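Local structure of collectin placenta 1 (Mus musculus, 2OX9) at residues T67-E72 and G103-G108; Y17-E22 and N125-K130; L40-S45 and W77-P82. The protein binds cell-surface glycans such as Lewis(x) through a calcium-dependent C-type lectin domain, as part of a scavenger receptor. One frame throughout, in Å; residues are numbered along the deposited sequence.

Contact 1: T67-E72 and G103-G108. With CA (calcium ion), chain I; CA (calcium ion), chain K; CA (calcium ion), chain J; GAL (beta-D-galactopyranose), chain E.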
loop_
_atom_site.group_PDB
_atom_site.type_symbol
_atom_site.label_atom_id
_atom_site.label_comp_id
_atom_site.label_asym_id
_atom_site.label_seq_id
_atom_site.Cartn_x
_atom_site.Cartn_y
_atom_site.Cartn_z
ATOM N N THR A 67 -6.539 1.152 -4.535
ATOM C CA THR A 67 -7.058 2.450 -4.975
ATOM C C THR A 67 -8.540 2.366 -5.325
ATOM O O THR A 67 -9.101 1.268 -5.471
ATOM C CB THR A 67 -6.346 2.978 -6.250
ATOM O OG1 THR A 67 -6.775 2.218 -7.383
ATOM C CG2 THR A 67 -4.839 2.872 -6.128
ATOM N N ASP A 68 -9.170 3.530 -5.464
ATOM C CA ASP A 68 -10.578 3.597 -5.843
ATOM C C ASP A 68 -10.716 4.681 -6.914
ATOM O O ASP A 68 -11.699 5.428 -6.954
ATOM C CB ASP A 68 -11.466 3.885 -4.612
ATOM C CG ASP A 68 -11.368 5.320 -4.124
ATOM O OD1 ASP A 68 -10.334 5.966 -4.356
ATOM O OD2 ASP A 68 -12.325 5.802 -3.484
ATOM N N SER A 69 -9.704 4.755 -7.778
ATOM C CA SER A 69 -9.665 5.723 -8.871
ATOM C C SER A 69 -10.642 5.353 -9.976
ATOM O O SER A 69 -11.231 6.227 -10.605
ATOM C CB SER A 69 -8.261 5.801 -9.477
ATOM O OG SER A 69 -7.318 6.282 -8.537
ATOM N N GLU A 70 -10.794 4.054 -10.216
ATOM C CA GLU A 70 -11.691 3.558 -11.255
ATOM C C GLU A 70 -13.119 4.004 -10.964
ATOM O O GLU A 70 -13.824 4.492 -11.849
ATOM C CB GLU A 70 -11.632 2.028 -11.315
ATOM C CG GLU A 70 -11.586 1.455 -12.726
ATOM C CD GLU A 70 -11.807 -0.054 -12.763
ATOM O OE1 GLU A 70 -11.080 -0.795 -12.061
ATOM O OE2 GLU A 70 -12.713 -0.500 -13.505
ATOM N N GLN A 71 -13.540 3.825 -9.718
ATOM C CA GLN A 71 -14.877 4.208 -9.285
ATOM C C GLN A 71 -14.825 4.542 -7.798
ATOM O O GLN A 71 -14.600 3.668 -6.962
ATOM C CB GLN A 71 -15.864 3.063 -9.528
ATOM C CG GLN A 71 -17.327 3.459 -9.398
ATOM C CD GLN A 71 -18.275 2.331 -9.772
ATOM O OE1 GLN A 71 -18.199 1.773 -10.871
ATOM N NE2 GLN A 71 -19.180 1.992 -8.857
ATOM N N GLU A 72 -15.020 5.816 -7.479
ATOM C CA GLU A 72 -14.986 6.280 -6.097
ATOM C C GLU A 72 -15.702 5.319 -5.143
ATOM O O GLU A 72 -16.813 4.860 -5.420
ATOM C CB GLU A 72 -15.606 7.679 -6.012
ATOM C CG GLU A 72 -15.525 8.348 -4.649
ATOM C CD GLU A 72 -14.098 8.475 -4.134
ATOM O OE1 GLU A 72 -13.195 8.752 -4.946
ATOM O OE2 GLU A 72 -13.887 8.311 -2.914
ATOM N N GLY A 103 -10.286 13.985 -4.853
ATOM C CA GLY A 103 -10.262 13.496 -3.487
ATOM C C GLY A 103 -9.044 12.652 -3.171
ATOM O O GLY A 103 -7.927 12.986 -3.568
ATOM N N GLU A 104 -9.262 11.559 -2.447
ATOM C CA GLU A 104 -8.190 10.644 -2.060
ATOM C C GLU A 104 -8.540 9.274 -2.620
ATOM O O GLU A 104 -9.512 8.654 -2.201
ATOM C CB GLU A 104 -8.071 10.594 -0.531
ATOM C CG GLU A 104 -7.813 11.972 0.091
ATOM C CD GLU A 104 -7.534 11.913 1.586
ATOM O OE1 GLU A 104 -8.433 11.511 2.350
ATOM O OE2 GLU A 104 -6.411 12.274 1.997
ATOM N N ASP A 105 -7.735 8.800 -3.560
ATOM C CA ASP A 105 -8.014 7.524 -4.198
ATOM C C ASP A 105 -6.886 6.501 -4.108
ATOM O O ASP A 105 -6.901 5.491 -4.818
ATOM C CB ASP A 105 -8.357 7.764 -5.671
ATOM C CG ASP A 105 -9.513 8.739 -5.855
ATOM O OD1 ASP A 105 -10.171 9.099 -4.850
ATOM O OD2 ASP A 105 -9.763 9.139 -7.018
ATOM N N CYS A 106 -5.920 6.761 -3.234
ATOM C CA CYS A 106 -4.773 5.877 -3.062
ATOM C C CYS A 106 -4.632 5.522 -1.582
ATOM O O CYS A 106 -4.747 6.389 -0.728
ATOM C CB CYS A 106 -3.519 6.579 -3.605
ATOM S SG CYS A 106 -3.489 6.608 -5.436
ATOM N N ALA A 107 -4.394 4.246 -1.280
ATOM C CA ALA A 107 -4.291 3.809 0.106
ATOM C C ALA A 107 -2.869 3.635 0.608
ATOM O O ALA A 107 -1.965 3.295 -0.158
ATOM C CB ALA A 107 -5.061 2.503 0.299
ATOM N N GLY A 108 -2.702 3.843 1.916
ATOM C CA GLY A 108 -1.410 3.705 2.559
ATOM C C GLY A 108 -1.529 3.413 4.044
ATOM O O GLY A 108 -2.574 3.650 4.662
HETATM CA CA CA I . -11.517 8.046 -3.148
HETATM CA CA CA K . -11.865 9.929 -6.429
HETATM CA CA CA J . -8.038 10.015 4.209
HETATM C C1 GAL E . -5.140 13.437 7.316
HETATM C C2 GAL E . -5.122 12.293 6.307
HETATM C C3 GAL E . -6.093 12.576 5.158
HETATM C C4 GAL E . -7.485 12.928 5.693
HETATM C C5 GAL E . -7.391 14.037 6.752
HETATM C C6 GAL E . -8.729 14.324 7.409
HETATM O O2 GAL E . -3.811 12.142 5.789
HETATM O O3 GAL E . -6.185 11.426 4.335
HETATM O O4 GAL E . -8.083 11.773 6.256
HETATM O O5 GAL E . -6.476 13.650 7.802
HETATM O O6 GAL E . -8.694 15.548 8.131
HETATM O O HOH W 1 -12.553 8.231 -7.494
HETATM O O HOH W 2 -8.001 8.979 -8.856
HETATM O O HOH W 3 -11.813 8.084 -0.525
HETATM O O HOH W 4 -13.908 11.374 -6.212
#
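T67 and C106 face each other as an antiparallel non-hydrogen-bonded pair, and just beyond it D68 N donates to D105 O (3.1 Å), the one direct hydrogen bond between 67-72 and 103-108. The rest of the contact illustrates how acidic side chains that would repel one another can be joined by metal. D68 and D105 cross at about a right angle, their carboxylates turned 83° apart, and both grip the same calcium ion. D68 and E72 each chelate that ion with both oxygens, while E104 O and D105 OD1 reach it from the other segment. D105 OD1 bridges to a second calcium, 2.5 Å away, which D105 OD2 also binds. E72 OE1 likewise bridges the two ions and lies 3.0 Å from D105 OD1, a spacing of two acceptors that the shared cations probably make tolerable. A bend at chi2 (57°) swings E72 CD back toward the metals. N95 and a water complete the first site, P102 O contributes to the second, and S73 holds D68 OD2. One water links S69 OG to D105 OD2. E104 turns the other way: its OE1 binds a third calcium at 2.4 Å, shared with galactose O3 and O4, Q92, D94, N116 and D117. E104 OE2 lies 2.5 Å from galactose O3, and the carboxylate also bonds to W96. D105 and C106 both face F118 in a classic bulge at the start of strand 106-109; C106, disulfide-linked to C120, packs with T67 against F26 of helix 26-35, and A107 against I64 of strand 62-64.

Contact 2: Y17-E22 and N125-K130. With CA (calcium ion), chain L.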
loop_
_atom_site.group_PDB
_atom_site.type_symbol
_atom_site.label_atom_id
_atom_site.label_comp_id
_atom_site.label_asym_id
_atom_site.label_seq_id
_atom_site.Cartn_x
_atom_site.Cartn_y
_atom_site.Cartn_z
ATOM N N TYR A 17 9.159 -9.116 0.551
ATOM C CA TYR A 17 8.705 -7.739 0.621
ATOM C C TYR A 17 9.857 -6.769 0.723
ATOM O O TYR A 17 10.895 -7.075 1.320
ATOM C CB TYR A 17 7.803 -7.537 1.840
ATOM C CG TYR A 17 6.631 -8.488 1.913
ATOM C CD1 TYR A 17 6.816 -9.828 2.239
ATOM C CD2 TYR A 17 5.334 -8.043 1.658
ATOM C CE1 TYR A 17 5.739 -10.706 2.312
ATOM C CE2 TYR A 17 4.249 -8.911 1.730
ATOM C CZ TYR A 17 4.461 -10.243 2.059
ATOM O OH TYR A 17 3.391 -11.102 2.145
ATOM N N TYR A 18 9.651 -5.595 0.140
ATOM C CA TYR A 18 10.637 -4.534 0.162
ATOM C C TYR A 18 10.006 -3.308 0.817
ATOM O O TYR A 18 9.041 -2.738 0.296
ATOM C CB TYR A 18 11.084 -4.193 -1.265
ATOM C CG TYR A 18 12.041 -3.020 -1.327
ATOM C CD1 TYR A 18 13.306 -3.101 -0.746
ATOM C CD2 TYR A 18 11.673 -1.820 -1.941
ATOM C CE1 TYR A 18 14.180 -2.018 -0.770
ATOM C CE2 TYR A 18 12.544 -0.728 -1.973
ATOM C CZ TYR A 18 13.794 -0.835 -1.384
ATOM O OH TYR A 18 14.669 0.235 -1.408
ATOM N N PHE A 19 10.539 -2.917 1.968
ATOM C CA PHE A 19 10.041 -1.747 2.679
ATOM C C PHE A 19 10.968 -0.601 2.284
ATOM O O PHE A 19 12.076 -0.462 2.799
ATOM C CB PHE A 19 10.055 -2.019 4.182
ATOM C CG PHE A 19 9.172 -3.160 4.584
ATOM C CD1 PHE A 19 9.656 -4.468 4.586
ATOM C CD2 PHE A 19 7.847 -2.936 4.924
ATOM C CE1 PHE A 19 8.832 -5.536 4.920
ATOM C CE2 PHE A 19 7.008 -3.993 5.264
ATOM C CZ PHE A 19 7.505 -5.303 5.260
ATOM N N SER A 20 10.497 0.196 1.331
ATOM C CA SER A 20 11.262 1.290 0.753
ATOM C C SER A 20 11.866 2.357 1.648
ATOM O O SER A 20 11.354 2.684 2.715
ATOM C CB SER A 20 10.418 2.005 -0.300
ATOM O OG SER A 20 9.651 3.034 0.296
ATOM N N LEU A 21 12.990 2.884 1.175
ATOM C CA LEU A 21 13.673 3.980 1.825
ATOM C C LEU A 21 13.359 5.127 0.874
ATOM O O LEU A 21 13.535 6.300 1.202
ATOM C CB LEU A 21 15.176 3.734 1.886
ATOM C CG LEU A 21 15.604 2.624 2.846
ATOM C CD1 LEU A 21 17.126 2.589 2.924
ATOM C CD2 LEU A 21 15.008 2.876 4.223
ATOM N N GLU A 22 12.877 4.758 -0.313
ATOM C CA GLU A 22 12.511 5.729 -1.332
ATOM C C GLU A 22 11.141 6.305 -0.990
ATOM O O GLU A 22 10.287 5.601 -0.453
ATOM C CB GLU A 22 12.447 5.070 -2.720
ATOM C CG GLU A 22 13.788 4.598 -3.299
ATOM C CD GLU A 22 14.193 3.206 -2.831
ATOM O OE1 GLU A 22 13.525 2.653 -1.929
ATOM O OE2 GLU A 22 15.187 2.665 -3.368
ATOM N N ASN A 125 6.477 6.527 1.544
ATOM C CA ASN A 125 7.383 5.402 1.341
ATOM C C ASN A 125 6.419 4.363 0.778
ATOM O O ASN A 125 5.235 4.662 0.575
ATOM C CB ASN A 125 7.976 4.901 2.663
ATOM C CG ASN A 125 9.124 5.756 3.146
ATOM O OD1 ASN A 125 8.945 6.923 3.463
ATOM N ND2 ASN A 125 10.318 5.175 3.194
ATOM N N PHE A 126 6.895 3.151 0.520
ATOM C CA PHE A 126 6.009 2.144 -0.030
ATOM C C PHE A 126 6.491 0.726 0.236
ATOM O O PHE A 126 7.575 0.514 0.785
ATOM C CB PHE A 126 5.840 2.375 -1.546
ATOM C CG PHE A 126 7.135 2.397 -2.310
ATOM C CD1 PHE A 126 7.686 1.224 -2.816
ATOM C CD2 PHE A 126 7.801 3.602 -2.541
ATOM C CE1 PHE A 126 8.883 1.253 -3.547
ATOM C CE2 PHE A 126 8.988 3.640 -3.265
ATOM C CZ PHE A 126 9.530 2.462 -3.772
ATOM N N ILE A 127 5.676 -0.246 -0.153
ATOM C CA ILE A 127 6.029 -1.643 0.064
ATOM C C ILE A 127 5.777 -2.462 -1.196
ATOM O O ILE A 127 4.674 -2.439 -1.733
ATOM C CB ILE A 127 5.174 -2.269 1.192
ATOM C CG1 ILE A 127 5.266 -1.420 2.464
ATOM C CG2 ILE A 127 5.654 -3.696 1.470
ATOM C CD1 ILE A 127 4.275 -1.834 3.518
ATOM N N CYS A 128 6.796 -3.181 -1.657
ATOM C CA CYS A 128 6.657 -4.038 -2.828
ATOM C C CYS A 128 6.528 -5.480 -2.369
ATOM O O CYS A 128 7.062 -5.866 -1.323
ATOM C CB CYS A 128 7.870 -3.956 -3.753
ATOM S SG CYS A 128 8.292 -2.339 -4.465
ATOM N N GLU A 129 5.830 -6.283 -3.165
ATOM C CA GLU A 129 5.636 -7.680 -2.837
ATOM C C GLU A 129 5.826 -8.560 -4.072
ATOM O O GLU A 129 5.435 -8.198 -5.185
ATOM C CB GLU A 129 4.232 -7.894 -2.257
ATOM C CG GLU A 129 3.867 -9.357 -2.059
ATOM C CD GLU A 129 2.469 -9.567 -1.491
ATOM O OE1 GLU A 129 1.601 -8.674 -1.626
ATOM O OE2 GLU A 129 2.233 -10.642 -0.920
ATOM N N LYS A 130 6.440 -9.716 -3.874
ATOM C CA LYS A 130 6.636 -10.646 -4.977
ATOM C C LYS A 130 6.899 -12.051 -4.468
ATOM O O LYS A 130 7.070 -12.269 -3.276
ATOM C CB LYS A 130 7.779 -10.191 -5.890
ATOM C CG LYS A 130 9.185 -10.267 -5.302
ATOM C CD LYS A 130 10.187 -9.828 -6.368
ATOM C CE LYS A 130 11.632 -9.938 -5.907
ATOM N NZ LYS A 130 12.583 -9.525 -6.992
HETATM CA CA CA L . -0.099 -10.265 -0.196
HETATM O O HOH W 5 0.011 -12.500 -0.128
HETATM O O HOH W 6 -0.832 -10.660 -2.417
#
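Y18 and C128 exchange two backbone hydrogen bonds, Y18 N to C128 O and C128 N to Y18 O, each 3.0 Å, within the antiparallel pairing of strands 15-19 and 125-131. At S20 a side chain joins the pairing: S20 N donates to F126 O, and F126 N is met by S20 OG at 2.8 Å. The same hydroxyl donates onward to E22 O, so its proton is committed; chi1 of 89° puts OG where F126 N can reach it. S20 CB rests over the centre of the F126 ring, 3.5 Å from its centroid, as a CH-pi contact. N125 ND2 donates to S20 O at 2.7 Å from above the carbonyl plane, while N125 OD1 is held by K23. E22 OE1 accepts from both Y18 OH, on its syn lone pair, and L21 N. On the face of Y17, F19, I127 and E129, F19 CD2 packs on I127 CG1 (3.9 Å) and the Y17 ring runs beside E129, planes 26° apart. Y17 OH bonds to E48; E129 chelates calcium through both oxygens, and OE2 is also hydrogen-bonded to K15. Calcium and lysine would be expected to favour a charged E129, while two bonds hold the serine hydroxyl.

Contact 3: L40-S45 and W77-P82. With CA (calcium ion), chain L.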
loop_
_atom_site.group_PDB
_atom_site.type_symbol
_atom_site.label_atom_id
_atom_site.label_comp_id
_atom_site.label_asym_id
_atom_site.label_seq_id
_atom_site.Cartn_x
_atom_site.Cartn_y
_atom_site.Cartn_z
ATOM N N LEU A 40 2.973 -3.149 -5.788
ATOM C CA LEU A 40 2.740 -2.495 -4.497
ATOM C C LEU A 40 1.975 -3.547 -3.699
ATOM O O LEU A 40 1.048 -4.169 -4.208
ATOM C CB LEU A 40 1.911 -1.228 -4.678
ATOM C CG LEU A 40 2.706 0.002 -5.148
ATOM C CD1 LEU A 40 1.750 1.115 -5.550
ATOM C CD2 LEU A 40 3.624 0.473 -4.022
ATOM N N VAL A 41 2.377 -3.749 -2.452
ATOM C CA VAL A 41 1.790 -4.767 -1.587
ATOM C C VAL A 41 0.260 -4.918 -1.506
ATOM O O VAL A 41 -0.491 -3.935 -1.390
ATOM C CB VAL A 41 2.349 -4.619 -0.127
ATOM C CG1 VAL A 41 1.620 -3.479 0.606
ATOM C CG2 VAL A 41 2.202 -5.930 0.620
ATOM N N PHE A 42 -0.186 -6.167 -1.587
ATOM C CA PHE A 42 -1.603 -6.515 -1.450
ATOM C C PHE A 42 -1.684 -7.183 -0.079
ATOM O O PHE A 42 -1.056 -8.213 0.151
ATOM C CB PHE A 42 -2.050 -7.530 -2.512
ATOM C CG PHE A 42 -1.950 -7.032 -3.931
ATOM C CD1 PHE A 42 -2.104 -7.920 -4.995
ATOM C CD2 PHE A 42 -1.695 -5.693 -4.209
ATOM C CE1 PHE A 42 -2.003 -7.487 -6.306
ATOM C CE2 PHE A 42 -1.592 -5.249 -5.526
ATOM C CZ PHE A 42 -1.746 -6.154 -6.577
ATOM N N ILE A 43 -2.452 -6.604 0.831
ATOM C CA ILE A 43 -2.569 -7.168 2.175
ATOM C C ILE A 43 -3.866 -7.972 2.236
ATOM O O ILE A 43 -4.950 -7.399 2.320
ATOM C CB ILE A 43 -2.565 -6.041 3.223
ATOM C CG1 ILE A 43 -1.312 -5.174 3.027
ATOM C CG2 ILE A 43 -2.590 -6.628 4.637
ATOM C CD1 ILE A 43 -1.235 -3.974 3.954
ATOM N N ASN A 44 -3.733 -9.298 2.201
ATOM C CA ASN A 44 -4.877 -10.206 2.179
ATOM C C ASN A 44 -5.319 -10.857 3.493
ATOM O O ASN A 44 -6.288 -11.612 3.496
ATOM C CB ASN A 44 -4.613 -11.332 1.170
ATOM C CG ASN A 44 -3.893 -10.852 -0.076
ATOM O OD1 ASN A 44 -2.666 -10.686 -0.087
ATOM N ND2 ASN A 44 -4.655 -10.620 -1.137
ATOM N N SER A 45 -4.632 -10.590 4.595
ATOM C CA SER A 45 -5.018 -11.214 5.859
ATOM C C SER A 45 -4.492 -10.463 7.071
ATOM O O SER A 45 -3.595 -9.626 6.947
ATOM C CB SER A 45 -4.501 -12.651 5.900
ATOM O OG SER A 45 -3.082 -12.682 5.932
ATOM N N TRP A 77 -7.447 -3.963 -5.375
ATOM C CA TRP A 77 -5.996 -4.071 -5.435
ATOM C C TRP A 77 -5.607 -3.866 -6.898
ATOM O O TRP A 77 -6.441 -4.002 -7.799
ATOM C CB TRP A 77 -5.547 -5.442 -4.931
ATOM C CG TRP A 77 -5.881 -5.666 -3.478
ATOM C CD1 TRP A 77 -6.888 -6.448 -2.972
ATOM C CD2 TRP A 77 -5.241 -5.060 -2.349
ATOM N NE1 TRP A 77 -6.914 -6.362 -1.601
ATOM C CE2 TRP A 77 -5.915 -5.517 -1.192
ATOM C CE3 TRP A 77 -4.164 -4.172 -2.202
ATOM C CZ2 TRP A 77 -5.545 -5.115 0.096
ATOM C CZ3 TRP A 77 -3.796 -3.771 -0.920
ATOM C CH2 TRP A 77 -4.488 -4.245 0.212
ATOM N N LEU A 78 -4.353 -3.525 -7.139
ATOM C CA LEU A 78 -3.889 -3.271 -8.489
ATOM C C LEU A 78 -4.201 -4.369 -9.498
ATOM O O LEU A 78 -4.356 -4.094 -10.694
ATOM C CB LEU A 78 -2.391 -3.004 -8.468
ATOM C CG LEU A 78 -2.033 -1.722 -7.725
ATOM C CD1 LEU A 78 -0.542 -1.479 -7.846
ATOM C CD2 LEU A 78 -2.808 -0.557 -8.312
ATOM N N ASP A 79 -4.301 -5.605 -9.021
ATOM C CA ASP A 79 -4.586 -6.730 -9.899
ATOM C C ASP A 79 -6.086 -6.880 -10.140
ATOM O O ASP A 79 -6.544 -7.918 -10.611
ATOM C CB ASP A 79 -4.025 -8.017 -9.300
ATOM C CG ASP A 79 -4.850 -8.531 -8.138
ATOM O OD1 ASP A 79 -5.662 -7.761 -7.576
ATOM O OD2 ASP A 79 -4.675 -9.714 -7.784
ATOM N N GLY A 80 -6.841 -5.840 -9.803
ATOM C CA GLY A 80 -8.277 -5.863 -10.013
ATOM C C GLY A 80 -9.123 -6.553 -8.961
ATOM O O GLY A 80 -10.349 -6.459 -9.008
ATOM N N SER A 81 -8.488 -7.253 -8.023
ATOM C CA SER A 81 -9.209 -7.955 -6.968
ATOM C C SER A 81 -9.902 -6.997 -5.997
ATOM O O SER A 81 -9.283 -6.066 -5.477
ATOM C CB SER A 81 -8.251 -8.853 -6.174
ATOM O OG SER A 81 -7.693 -9.872 -6.988
ATOM N N PRO A 82 -11.206 -7.207 -5.749
ATOM C CA PRO A 82 -11.941 -6.337 -4.825
ATOM C C PRO A 82 -11.405 -6.531 -3.406
ATOM O O PRO A 82 -11.026 -7.641 -3.022
ATOM C CB PRO A 82 -13.387 -6.823 -4.960
ATOM C CG PRO A 82 -13.436 -7.371 -6.352
ATOM C CD PRO A 82 -12.127 -8.119 -6.448
HETATM CA CA CA L . -0.099 -10.265 -0.196
HETATM O O HOH W 5 0.011 -12.500 -0.128
HETATM O O HOH W 6 -0.832 -10.660 -2.417
#
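F42 and W77 slide past each other in opposite directions and exchange CH-pi contacts, an example of two loops joined chiefly by aromatic and apolar packing. W77 CB sits over the centre of the F42 ring, 3.9 Å from its centroid, while F42 CA lies over the six-membered ring of W77. The F42 ring and the five-membered ring of W77 meet obliquely, planes 40° apart. Close by, I43 N is 3.2 Å from W77 CH2, over the indole face, and V41 O lies 3.3 Å from W77 CZ3. I43 O is buried here without a polar partner. Against this buried part stand partly exposed L78 and exposed D79: F42 CZ touches L78 CB at 3.7 Å, F42 CE1 meets D79 CG at 3.5 Å, and L78 CD1 reaches L40 CB at a longer 4.0 Å. D79 OD1 accepts from S81 N and S81 OG, both from one face of its plane, in an Asx turn overlapping the type I turn W77-G80. F42 O and the side chain of exposed N44 bind a calcium ion, together with two waters, E48 and E129. Segment 40-45 leads from strand 39-40 into helix 46-54, which S45 N-caps; L40 leans on helix 26-35, and I43 and W77 meet I64 of strand 62-64.

Overall arrangement
Taken together, the three contacts join different parts of one C-type lectin domain. Contact 2 closes the fold by bringing the early strand against the last one, and both other contacts lie within the chain it spans. Contacts 2 and 3 touch directly: I127 O is 2.7 Å from V41 N and E129 OE1 3.1 Å from F42 N, both probable hydrogen bonds, and they share one calcium and its two waters. Contact 1 stands apart, its centre about 20 Å from that of contact 2 and about 13 Å from that of contact 3, and holds the other calciums. Of the three, contact 1 is the one that holds a residue of the glycan pocket, E104; the side chain of N125 in contact 2 is about 14 Å from the galactose.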